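Local coordinates for serine-tRNA ligase (PDB 6BLJ) that catalyses the ATP-dependent attachment of serine to its cognate tRNA, activating the amino acid as seryl-adenylate before transferring it to the tRNA 3' end, at the adenosine monophosphate site and the interface of chains A and B. Sequence-based numbering; all coordinates share one arbitrary frame. Chains: chain A/B, Serine-tRNA ligase.

Contact 1: the adenosine monophosphate site. Residues chain A 314, 316, 328-330, 333, 335, 406-409, 444, 447, 449-450. With AMP (adenosine monophosphate), chain C.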
ATOM      1  N   ARG A 314       4.423 -11.640   6.585  1.00 21.27           N
ATOM      2  CA  ARG A 314       5.069 -10.335   6.622  1.00 22.97           C
ATOM      3  C   ARG A 314       5.517  -9.929   5.229  1.00 17.53           C
ATOM      4  O   ARG A 314       6.246 -10.671   4.567  1.00 17.60           O
ATOM      5  CB  ARG A 314       6.253 -10.350   7.588  1.00 23.11           C
ATOM      6  CG  ARG A 314       5.812 -10.664   9.007  1.00 21.76           C
ATOM      7  CD  ARG A 314       6.884 -10.377   9.978  1.00 26.10           C
ATOM      8  NE  ARG A 314       6.475 -10.739  11.320  1.00 28.38           N
ATOM      9  CZ  ARG A 314       7.127 -10.345  12.401  1.00 33.29           C
ATOM     10  NH1 ARG A 314       8.207  -9.566  12.270  1.00 22.34           N
ATOM     11  NH2 ARG A 314       6.707 -10.740  13.596  1.00 25.92           N
ATOM     12  N   GLU A 316       7.597  -7.571   4.405  1.00 21.38           N
ATOM     13  CA  GLU A 316       9.041  -7.271   4.373  1.00 21.34           C
ATOM     14  C   GLU A 316       9.377  -6.231   3.301  1.00 24.06           C
ATOM     15  O   GLU A 316      10.416  -6.302   2.637  1.00 21.75           O
ATOM     16  CB  GLU A 316       9.868  -8.545   4.154  1.00 17.53           C
ATOM     17  CG  GLU A 316       9.699  -9.587   5.266  1.00 19.99           C
ATOM     18  CD  GLU A 316      10.242  -9.085   6.580  1.00 25.68           C
ATOM     19  OE1 GLU A 316      11.292  -8.409   6.534  1.00 23.10           O
ATOM     20  OE2 GLU A 316       9.630  -9.361   7.642  1.00 26.72           O
ATOM     21  N   PHE A 328      15.631 -17.867   6.038  1.00 22.10           N
ATOM     22  CA  PHE A 328      15.929 -17.017   7.196  1.00 24.64           C
ATOM     23  C   PHE A 328      14.961 -15.835   7.292  1.00 23.94           C
ATOM     24  O   PHE A 328      14.495 -15.487   8.384  1.00 22.40           O
ATOM     25  CB  PHE A 328      17.376 -16.531   7.093  1.00 23.08           C
ATOM     26  CG  PHE A 328      17.802 -15.603   8.188  1.00 25.42           C
ATOM     27  CD1 PHE A 328      17.550 -14.241   8.089  1.00 22.73           C
ATOM     28  CD2 PHE A 328      18.508 -16.078   9.288  1.00 23.73           C
ATOM     29  CE1 PHE A 328      17.968 -13.364   9.095  1.00 27.70           C
ATOM     30  CE2 PHE A 328      18.940 -15.203  10.293  1.00 22.55           C
ATOM     31  CZ  PHE A 328      18.666 -13.853  10.200  1.00 21.81           C
ATOM     32  N   ARG A 329      14.686 -15.179   6.171  1.00 17.32           N
ATOM     33  CA  ARG A 329      13.729 -14.078   6.115  1.00 21.52           C
ATOM     34  C   ARG A 329      12.759 -14.376   4.986  1.00 23.29           C
ATOM     35  O   ARG A 329      13.133 -14.294   3.807  1.00 19.41           O
ATOM     36  CB  ARG A 329      14.434 -12.736   5.881  1.00 17.90           C
ATOM     37  CG  ARG A 329      13.472 -11.554   5.821  1.00 24.26           C
ATOM     38  CD  ARG A 329      14.196 -10.257   5.461  1.00 23.99           C
ATOM     39  NE  ARG A 329      15.256  -9.946   6.413  1.00 26.57           N
ATOM     40  CZ  ARG A 329      15.061  -9.335   7.578  1.00 40.94           C
ATOM     41  NH1 ARG A 329      13.840  -8.947   7.933  1.00 35.81           N
ATOM     42  NH2 ARG A 329      16.091  -9.103   8.385  1.00 42.39           N
ATOM     43  N   VAL A 330      11.512 -14.683   5.344  1.00 21.77           N
ATOM     44  CA  VAL A 330      10.488 -15.098   4.401  1.00 23.49           C
ATOM     45  C   VAL A 330       9.217 -14.292   4.674  1.00 24.79           C
ATOM     46  O   VAL A 330       9.152 -13.509   5.619  1.00 20.96           O
ATOM     47  CB  VAL A 330      10.219 -16.613   4.487  1.00 19.62           C
ATOM     48  CG1 VAL A 330      11.404 -17.398   3.917  1.00 22.82           C
ATOM     49  CG2 VAL A 330       9.970 -17.027   5.950  1.00 17.18           C
ATOM     50  N   PHE A 333       5.913 -17.965   7.872  1.00 18.19           N
ATOM     51  CA  PHE A 333       6.624 -18.847   8.794  1.00 19.71           C
ATOM     52  C   PHE A 333       5.745 -19.120  10.013  1.00 22.17           C
ATOM     53  O   PHE A 333       4.854 -18.328  10.353  1.00 21.69           O
ATOM     54  CB  PHE A 333       7.976 -18.231   9.206  1.00 16.95           C
ATOM     55  CG  PHE A 333       7.852 -16.879   9.893  1.00 20.30           C
ATOM     56  CD1 PHE A 333       7.754 -15.716   9.146  1.00 21.07           C
ATOM     57  CD2 PHE A 333       7.834 -16.780  11.277  1.00 20.16           C
ATOM     58  CE1 PHE A 333       7.653 -14.460   9.766  1.00 21.28           C
ATOM     59  CE2 PHE A 333       7.721 -15.536  11.904  1.00 19.52           C
ATOM     60  CZ  PHE A 333       7.633 -14.369  11.133  1.00 21.30           C
ATOM     61  N   LYS A 335       5.361 -19.622  14.135  1.00 23.68           N
ATOM     62  CA  LYS A 335       6.022 -19.074  15.311  1.00 21.97           C
ATOM     63  C   LYS A 335       5.240 -19.439  16.570  1.00 31.63           C
ATOM     64  O   LYS A 335       4.010 -19.298  16.620  1.00 26.19           O
ATOM     65  CB  LYS A 335       6.197 -17.546  15.198  1.00 26.30           C
ATOM     66  CG  LYS A 335       6.908 -16.930  16.430  1.00 25.34           C
ATOM     67  CD  LYS A 335       7.371 -15.480  16.204  1.00 21.24           C
ATOM     68  CE  LYS A 335       6.234 -14.496  15.895  1.00 27.35           C
ATOM     69  NZ  LYS A 335       5.122 -14.542  16.890  1.00 30.56           N
ATOM     70  N   GLU A 406      19.341 -12.240  15.254  1.00 27.56           N
ATOM     71  CA  GLU A 406      18.201 -12.333  16.153  0.52 25.10           C
ATOM     72  C   GLU A 406      17.320 -13.537  15.818  1.00 22.94           C
ATOM     73  O   GLU A 406      16.985 -13.791  14.655  1.00 23.21           O
ATOM     74  CB  GLU A 406      17.388 -11.029  16.103  0.52 27.34           C
ATOM     75  CG  GLU A 406      16.591 -10.783  14.832  0.52 23.06           C
ATOM     76  CD  GLU A 406      17.424 -10.288  13.655  0.52 39.65           C
ATOM     77  OE1 GLU A 406      18.665 -10.183  13.782  0.52 42.43           O
ATOM     78  OE2 GLU A 406      16.824 -10.003  12.589  0.52 40.49           O
ATOM     79  N   LEU A 407      16.973 -14.296  16.858  1.00 22.37           N
ATOM     80  CA  LEU A 407      15.986 -15.372  16.811  1.00 24.71           C
ATOM     81  C   LEU A 407      14.754 -15.066  17.651  1.00 24.49           C
ATOM     82  O   LEU A 407      13.690 -15.653  17.405  1.00 26.23           O
ATOM     83  CB  LEU A 407      16.575 -16.691  17.352  1.00 24.80           C
ATOM     84  CG  LEU A 407      17.499 -17.539  16.494  1.00 28.35           C
ATOM     85  CD1 LEU A 407      17.670 -18.934  17.113  1.00 26.90           C
ATOM     86  CD2 LEU A 407      16.909 -17.630  15.122  1.00 30.74           C
ATOM     87  N   VAL A 408      14.900 -14.202  18.654  1.00 23.87           N
ATOM     88  CA  VAL A 408      13.891 -13.938  19.680  1.00 25.84           C
ATOM     89  C   VAL A 408      13.894 -12.450  19.984  1.00 24.81           C
ATOM     90  O   VAL A 408      14.958 -11.831  20.080  1.00 23.53           O
ATOM     91  CB  VAL A 408      14.177 -14.742  20.966  1.00 31.47           C
ATOM     92  CG1 VAL A 408      13.373 -14.187  22.156  1.00 28.53           C
ATOM     93  CG2 VAL A 408      13.883 -16.224  20.754  1.00 27.88           C
ATOM     94  N   SER A 409      12.705 -11.870  20.123  1.00 22.84           N
ATOM     95  CA  SER A 409      12.535 -10.568  20.744  1.00 21.63           C
ATOM     96  C   SER A 409      11.545 -10.697  21.899  1.00 28.44           C
ATOM     97  O   SER A 409      10.543 -11.422  21.802  1.00 28.49           O
ATOM     98  CB  SER A 409      12.054  -9.532  19.719  1.00 28.17           C
ATOM     99  OG  SER A 409      10.780  -9.908  19.246  1.00 38.42           O
ATOM    100  N   THR A 444       8.985 -14.008  21.598  1.00 25.09           N
ATOM    101  CA  THR A 444       9.189 -15.205  20.800  1.00 23.66           C
ATOM    102  C   THR A 444       9.630 -16.365  21.681  1.00 22.34           C
ATOM    103  O   THR A 444      10.449 -16.196  22.583  1.00 29.62           O
ATOM    104  CB  THR A 444      10.287 -14.994  19.761  1.00 24.09           C
ATOM    105  OG1 THR A 444      10.217 -13.671  19.218  1.00 24.99           O
ATOM    106  CG2 THR A 444      10.193 -16.075  18.664  1.00 24.93           C
ATOM    107  N   ALA A 447      10.501 -19.032  16.145  1.00 21.28           N
ATOM    108  CA  ALA A 447      10.046 -18.918  14.769  1.00 24.30           C
ATOM    109  C   ALA A 447      10.785 -19.990  13.972  1.00 23.80           C
ATOM    110  O   ALA A 447      12.018 -19.966  13.899  1.00 20.02           O
ATOM    111  CB  ALA A 447      10.328 -17.513  14.232  1.00 20.24           C
ATOM    112  N   SER A 449      11.240 -21.446  10.839  1.00 24.11           N
ATOM    113  CA  SER A 449      12.097 -21.476   9.646  1.00 21.56           C
ATOM    114  C   SER A 449      13.488 -20.910   9.942  1.00 23.05           C
ATOM    115  O   SER A 449      14.501 -21.491   9.528  1.00 22.62           O
ATOM    116  CB  SER A 449      11.422 -20.753   8.469  1.00 17.81           C
ATOM    117  OG  SER A 449      11.534 -19.331   8.513  1.00 21.06           O
ATOM    118  N   ARG A 450      13.566 -19.810  10.702  1.00 20.41           N
ATOM    119  CA  ARG A 450      14.875 -19.268  11.069  1.00 20.21           C
ATOM    120  C   ARG A 450      15.583 -20.140  12.116  1.00 22.67           C
ATOM    121  O   ARG A 450      16.818 -20.235  12.113  1.00 21.07           O
ATOM    122  CB  ARG A 450      14.736 -17.826  11.572  1.00 21.11           C
ATOM    123  CG  ARG A 450      16.074 -17.086  11.797  1.00 24.80           C
ATOM    124  CD  ARG A 450      15.867 -15.622  12.175  1.00 23.56           C
ATOM    125  NE  ARG A 450      15.252 -14.863  11.082  1.00 21.20           N
ATOM    126  CZ  ARG A 450      15.110 -13.542  11.086  1.00 22.41           C
ATOM    127  NH1 ARG A 450      15.559 -12.829  12.126  1.00 21.83           N
ATOM    128  NH2 ARG A 450      14.559 -12.933  10.037  1.00 20.87           N
TER
HETATM  129  P   AMP C 500       9.638  -9.617  15.553  1.00 36.30           P
HETATM  130  O1P AMP C 500      10.011  -8.696  14.391  1.00 43.66           O
HETATM  131  O2P AMP C 500       8.210  -9.847  15.856  1.00 41.20           O
HETATM  132  O3P AMP C 500      10.431  -9.183  16.778  1.00 34.14           O
HETATM  133  O5' AMP C 500      10.231 -11.041  15.157  1.00 29.03           O
HETATM  134  C5' AMP C 500      10.210 -12.132  16.069  1.00 24.88           C
HETATM  135  C4' AMP C 500      11.029 -13.288  15.536  1.00 22.86           C
HETATM  136  O4' AMP C 500      10.361 -13.879  14.392  1.00 23.19           O
HETATM  137  C3' AMP C 500      12.403 -12.923  15.016  1.00 22.85           C
HETATM  138  O3' AMP C 500      13.368 -12.829  16.047  1.00 29.09           O
HETATM  139  C2' AMP C 500      12.694 -14.026  14.014  1.00 24.98           C
HETATM  140  O2' AMP C 500      13.119 -15.197  14.690  1.00 28.62           O
HETATM  141  C1' AMP C 500      11.308 -14.280  13.429  1.00 24.43           C
HETATM  142  N9  AMP C 500      11.059 -13.530  12.173  1.00 23.69           N
HETATM  143  C8  AMP C 500      10.732 -12.203  12.070  1.00 26.82           C
HETATM  144  N7  AMP C 500      10.559 -11.789  10.835  1.00 27.78           N
HETATM  145  C5  AMP C 500      10.783 -12.925  10.072  1.00 22.90           C
HETATM  146  C6  AMP C 500      10.753 -13.157   8.682  1.00 21.97           C
HETATM  147  N6  AMP C 500      10.422 -12.226   7.771  1.00 17.58           N
HETATM  148  N1  AMP C 500      11.060 -14.397   8.247  1.00 18.37           N
HETATM  149  C2  AMP C 500      11.344 -15.345   9.148  1.00 22.22           C
HETATM  150  N3  AMP C 500      11.377 -15.253  10.481  1.00 20.13           N
HETATM  151  C4  AMP C 500      11.095 -14.008  10.885  1.00 23.44           C
HETATM  152  O   HOH W   1      11.200 -18.095  11.012  1.00 20.71           O
HETATM  153  O   HOH W   2      10.562  -9.138  10.183  1.00 32.06           O

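Contact 2: the interface of chains A and B. Residues chain A 93-94, 96, 127-128, 131; chain B 429-434.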
ATOM      1  N   ASP A  93     -26.136  40.575  21.519  1.00 50.35           N
ATOM      2  CA  ASP A  93     -24.793  40.851  21.015  1.00 55.06           C
ATOM      3  C   ASP A  93     -23.724  40.472  22.033  1.00 58.08           C
ATOM      4  O   ASP A  93     -22.599  40.129  21.650  1.00 63.29           O
ATOM      5  CB  ASP A  93     -24.651  42.328  20.642  1.00 58.02           C
ATOM      6  CG  ASP A  93     -25.276  42.662  19.300  1.00 63.36           C
ATOM      7  OD1 ASP A  93     -25.619  41.726  18.540  1.00 63.64           O
ATOM      8  OD2 ASP A  93     -25.426  43.866  19.008  1.00 65.22           O
ATOM      9  N   ASP A  94     -24.053  40.528  23.327  1.00 54.49           N
ATOM     10  CA  ASP A  94     -23.080  40.268  24.382  1.00 55.66           C
ATOM     11  C   ASP A  94     -23.756  39.945  25.711  1.00 46.54           C
ATOM     12  O   ASP A  94     -23.908  40.832  26.556  1.00 40.76           O
ATOM     13  CB  ASP A  94     -22.166  41.484  24.553  1.00 58.56           C
ATOM     14  CG  ASP A  94     -20.984  41.207  25.466  1.00 61.39           C
ATOM     15  OD1 ASP A  94     -20.735  40.023  25.792  1.00 52.83           O
ATOM     16  OD2 ASP A  94     -20.304  42.182  25.857  1.00 65.82           O
ATOM     17  N   TYR A  96     -22.632  38.305  28.172  1.00 36.60           N
ATOM     18  CA  TYR A  96     -21.686  38.347  29.282  1.00 42.31           C
ATOM     19  C   TYR A  96     -21.726  39.678  30.030  1.00 44.58           C
ATOM     20  O   TYR A  96     -21.501  39.710  31.245  1.00 42.31           O
ATOM     21  CB  TYR A  96     -20.280  38.078  28.760  1.00 36.82           C
ATOM     22  CG  TYR A  96     -20.090  36.673  28.248  1.00 43.32           C
ATOM     23  CD1 TYR A  96     -19.658  35.667  29.096  1.00 38.32           C
ATOM     24  CD2 TYR A  96     -20.341  36.350  26.915  1.00 35.42           C
ATOM     25  CE1 TYR A  96     -19.473  34.386  28.649  1.00 36.94           C
ATOM     26  CE2 TYR A  96     -20.154  35.052  26.446  1.00 35.70           C
ATOM     27  CZ  TYR A  96     -19.725  34.077  27.329  1.00 37.03           C
ATOM     28  OH  TYR A  96     -19.529  32.784  26.916  1.00 34.74           O
ATOM     29  N   VAL A 127     -27.480  28.796  22.572  1.00 37.49           N
ATOM     30  CA  VAL A 127     -26.432  29.423  21.780  1.00 35.97           C
ATOM     31  C   VAL A 127     -25.077  29.363  22.477  1.00 37.43           C
ATOM     32  O   VAL A 127     -24.047  29.203  21.821  1.00 44.73           O
ATOM     33  CB  VAL A 127     -26.826  30.879  21.434  1.00 36.25           C
ATOM     34  CG1 VAL A 127     -25.687  31.616  20.721  1.00 38.10           C
ATOM     35  CG2 VAL A 127     -28.110  30.902  20.587  1.00 38.51           C
ATOM     36  N   HIS A 128     -25.039  29.498  23.803  1.00 36.28           N
ATOM     37  CA  HIS A 128     -23.755  29.599  24.485  1.00 34.24           C
ATOM     38  C   HIS A 128     -23.356  28.326  25.224  1.00 33.96           C
ATOM     39  O   HIS A 128     -22.202  27.894  25.124  1.00 36.44           O
ATOM     40  CB  HIS A 128     -23.780  30.787  25.445  1.00 33.67           C
ATOM     41  CG  HIS A 128     -23.986  32.089  24.747  1.00 42.56           C
ATOM     42  ND1 HIS A 128     -22.959  32.972  24.499  1.00 41.71           N
ATOM     43  CD2 HIS A 128     -25.111  32.672  24.265  1.00 42.30           C
ATOM     44  CE1 HIS A 128     -23.438  34.033  23.874  1.00 40.33           C
ATOM     45  NE2 HIS A 128     -24.742  33.880  23.726  1.00 41.63           N
ATOM     46  N   ASN A 131     -22.681  25.590  22.639  1.00 41.67           N
ATOM     47  CA  ASN A 131     -21.443  25.894  21.922  1.00 42.56           C
ATOM     48  C   ASN A 131     -20.216  25.583  22.776  1.00 40.12           C
ATOM     49  O   ASN A 131     -19.236  25.012  22.284  1.00 39.57           O
ATOM     50  CB  ASN A 131     -21.430  27.355  21.481  1.00 41.01           C
ATOM     51  CG  ASN A 131     -20.233  27.685  20.607  1.00 47.22           C
ATOM     52  OD1 ASN A 131     -20.167  27.283  19.445  1.00 49.09           O
ATOM     53  ND2 ASN A 131     -19.277  28.419  21.166  1.00 42.06           N
TER
ATOM     54  N   LYS B 429     -15.702  34.682  21.960  1.00 51.65           N
ATOM     55  CA  LYS B 429     -16.870  33.817  21.828  1.00 56.83           C
ATOM     56  C   LYS B 429     -18.150  34.491  22.325  1.00 55.98           C
ATOM     57  O   LYS B 429     -19.106  33.807  22.721  1.00 53.46           O
ATOM     58  CB  LYS B 429     -16.631  32.498  22.567  1.00 57.43           C
ATOM     59  N   LYS B 430     -18.193  35.829  22.292  1.00 55.16           N
ATOM     60  CA  LYS B 430     -19.314  36.572  22.862  1.00 53.87           C
ATOM     61  C   LYS B 430     -20.643  36.261  22.182  1.00 50.37           C
ATOM     62  O   LYS B 430     -21.694  36.449  22.804  1.00 51.68           O
ATOM     63  CB  LYS B 430     -19.039  38.077  22.785  1.00 53.93           C
ATOM     64  N   GLN B 431     -20.623  35.815  20.927  1.00 51.27           N
ATOM     65  CA  GLN B 431     -21.829  35.454  20.193  1.00 53.75           C
ATOM     66  C   GLN B 431     -22.089  33.952  20.196  1.00 52.50           C
ATOM     67  O   GLN B 431     -23.002  33.492  19.499  1.00 41.66           O
ATOM     68  CB  GLN B 431     -21.739  35.955  18.749  1.00 56.84           C
ATOM     69  CG  GLN B 431     -21.234  37.382  18.610  1.00 60.49           C
ATOM     70  CD  GLN B 431     -20.465  37.604  17.315  1.00 65.50           C
ATOM     71  OE1 GLN B 431     -19.422  36.977  17.074  1.00 57.90           O
ATOM     72  NE2 GLN B 431     -20.979  38.494  16.472  1.00 67.30           N
ATOM     73  N   GLY B 432     -21.312  33.185  20.962  1.00 53.34           N
ATOM     74  CA  GLY B 432     -21.497  31.747  21.034  1.00 45.41           C
ATOM     75  C   GLY B 432     -21.546  31.128  19.657  1.00 41.15           C
ATOM     76  O   GLY B 432     -20.783  31.500  18.758  1.00 41.35           O
ATOM     77  N   SER B 433     -22.491  30.200  19.465  1.00 39.30           N
ATOM     78  CA  SER B 433     -22.636  29.566  18.161  1.00 48.41           C
ATOM     79  C   SER B 433     -23.193  30.502  17.092  1.00 47.19           C
ATOM     80  O   SER B 433     -23.317  30.070  15.941  1.00 49.71           O
ATOM     81  CB  SER B 433     -23.516  28.315  18.264  1.00 48.96           C
ATOM     82  OG  SER B 433     -24.783  28.607  18.821  1.00 54.48           O
ATOM     83  N   GLU B 434     -23.534  31.755  17.418  1.00 45.77           N
ATOM     84  CA  GLU B 434     -23.852  32.736  16.387  1.00 48.75           C
ATOM     85  C   GLU B 434     -22.618  33.498  15.914  1.00 52.22           C
ATOM     86  O   GLU B 434     -22.743  34.616  15.399  1.00 55.58           O
ATOM     87  CB  GLU B 434     -24.912  33.718  16.895  1.00 49.39           C
ATOM     88  CG  GLU B 434     -26.233  33.078  17.286  1.00 57.84           C
ATOM     89  CD  GLU B 434     -26.882  32.344  16.129  1.00 65.99           C
ATOM     90  OE1 GLU B 434     -26.839  32.862  14.994  1.00 68.31           O
ATOM     91  OE2 GLU B 434     -27.428  31.245  16.353  1.00 71.20           O
TER
HETATM   92  O   HOH W   3     -20.154  32.072  24.425  1.00 37.89           O

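Contact 1: the adenosine monophosphate site
A:Arg314 reaches AMP with an extended chain, CG set beside its backbone N (chi1 -61°), and meets the phosphate end-on: NH1 bonds O1P and NH2 bonds O2P, at 2.9 Å from NH2 to O2P. Both bonds lie in the guanidinium plane and are nearly straight, so the fork, with A:Ser409 on the third oxygen, should restrain the rotation of the phosphate and would offset its charge. This is the motif 2 arginine of the class II synthetase active site; AMP, the product released when serine passes to tRNA, occupies the adenylate position of ATP and seryl-adenylate. On one face of adenine lies A:Phe333, from strand 332-342, with CG in the crowded position between backbone N and carbonyl carbon (chi1 60°); the centroid of its ring is 3.7 Å from that of the AMP six-membered ring, the two planes nearly parallel. Over the other face comes A:Arg450, the motif 3 arginine of helix 448-458, bent at chi3 so that NH2 sits in a cation-pi contact. Its guanidinium is backed by the A:Phe328 ring and held flat by NE and NH2, which both bond A:Phe328 O, and by NH1, which bonds A:Glu406 O. At the base edge A:Val330 N gives a straight bond to N1, 3.0 Å long, and A:Val330 O takes the amino group N6. A:Glu316 OE2 also accepts from N6, met from above its carboxylate plane, while A:Arg329 NH1 steadies OE1 by a salt bridge. The ribose 2'-hydroxyl O2' donates to A:Leu407 O at 2.8 Å. A:Ser409 OG donates to O3P at 2.6 Å, and water 2 joins N7 to A:Glu316 OE2.

Contact 2: the interface of chains A and B
A:Val127 forms the apolar centre, its CG1 anti to the backbone N (chi1 174°) and lying 3.8 Å from CG of B:Glu434. The same methyl lies against the backbone carbonyl B:Gln431 O. A:Val127 belongs to the long helix 114-147 in the N-terminal tRNA-binding domain of seryl-tRNA synthetase, an antiparallel coiled-coil arm, and chain B residues B:Lys429 to B:Glu434 form a loop of the catalytic part running into the 3-10 helix 432-434. The patch belongs to an A-B interface of the deposited assembly that is not an exact two-fold, and the structure alone does not show its role in the functional enzyme. One helix turn on, A:Asn131 (CG anti to the backbone N, chi1 -174°) lies alongside the B:Gly432-B:Ser433 peptide; its amide carbon CG is 3.9 Å from B:Ser433 CA. On the other flank the A:Tyr96 ring brings its CE2 corner to 4.0 Å from B:Lys430 CA.

Polar contact starts at A:Val127 O, which accepts twice from one residue. B:Ser433 N bonds A:Val127 O at 3.0 Å, nearly straight and from above the carbonyl plane. B:Ser433 OG, placed by its crowded chi1 of 56°, reaches A:Val127 O at 3.1 Å in that plane, on a lone pair. Farther out, A:His128 turns its ring edge toward the loop, with CE1 3.2 Å from B:Lys430 O in the ring plane. Its ND1 is hydrogen-bonded to water 3, which also meets A:Tyr96 OH and, at 2.6 Å, the carbonyl B:Lys429 O.

The C-alpha centres of contact 1 and contact 2 lie about 60 Å apart, and the two share no residue. In chain A, contact 1 uses the catalytic core, including strands 332-342 and 404-412, whereas contact 2 uses helical elements of the N-terminal region. The chain B loop of contact 2 follows strand 424-425 in the catalytic part of the sequence, so the arm of one subunit rests on the catalytic domain of another. The structure alone does not show whether this arm-to-core contact persists in solution. Contact 2 is part of an interface without exact two-fold symmetry in a four-chain assembly, so it may reflect crystal packing.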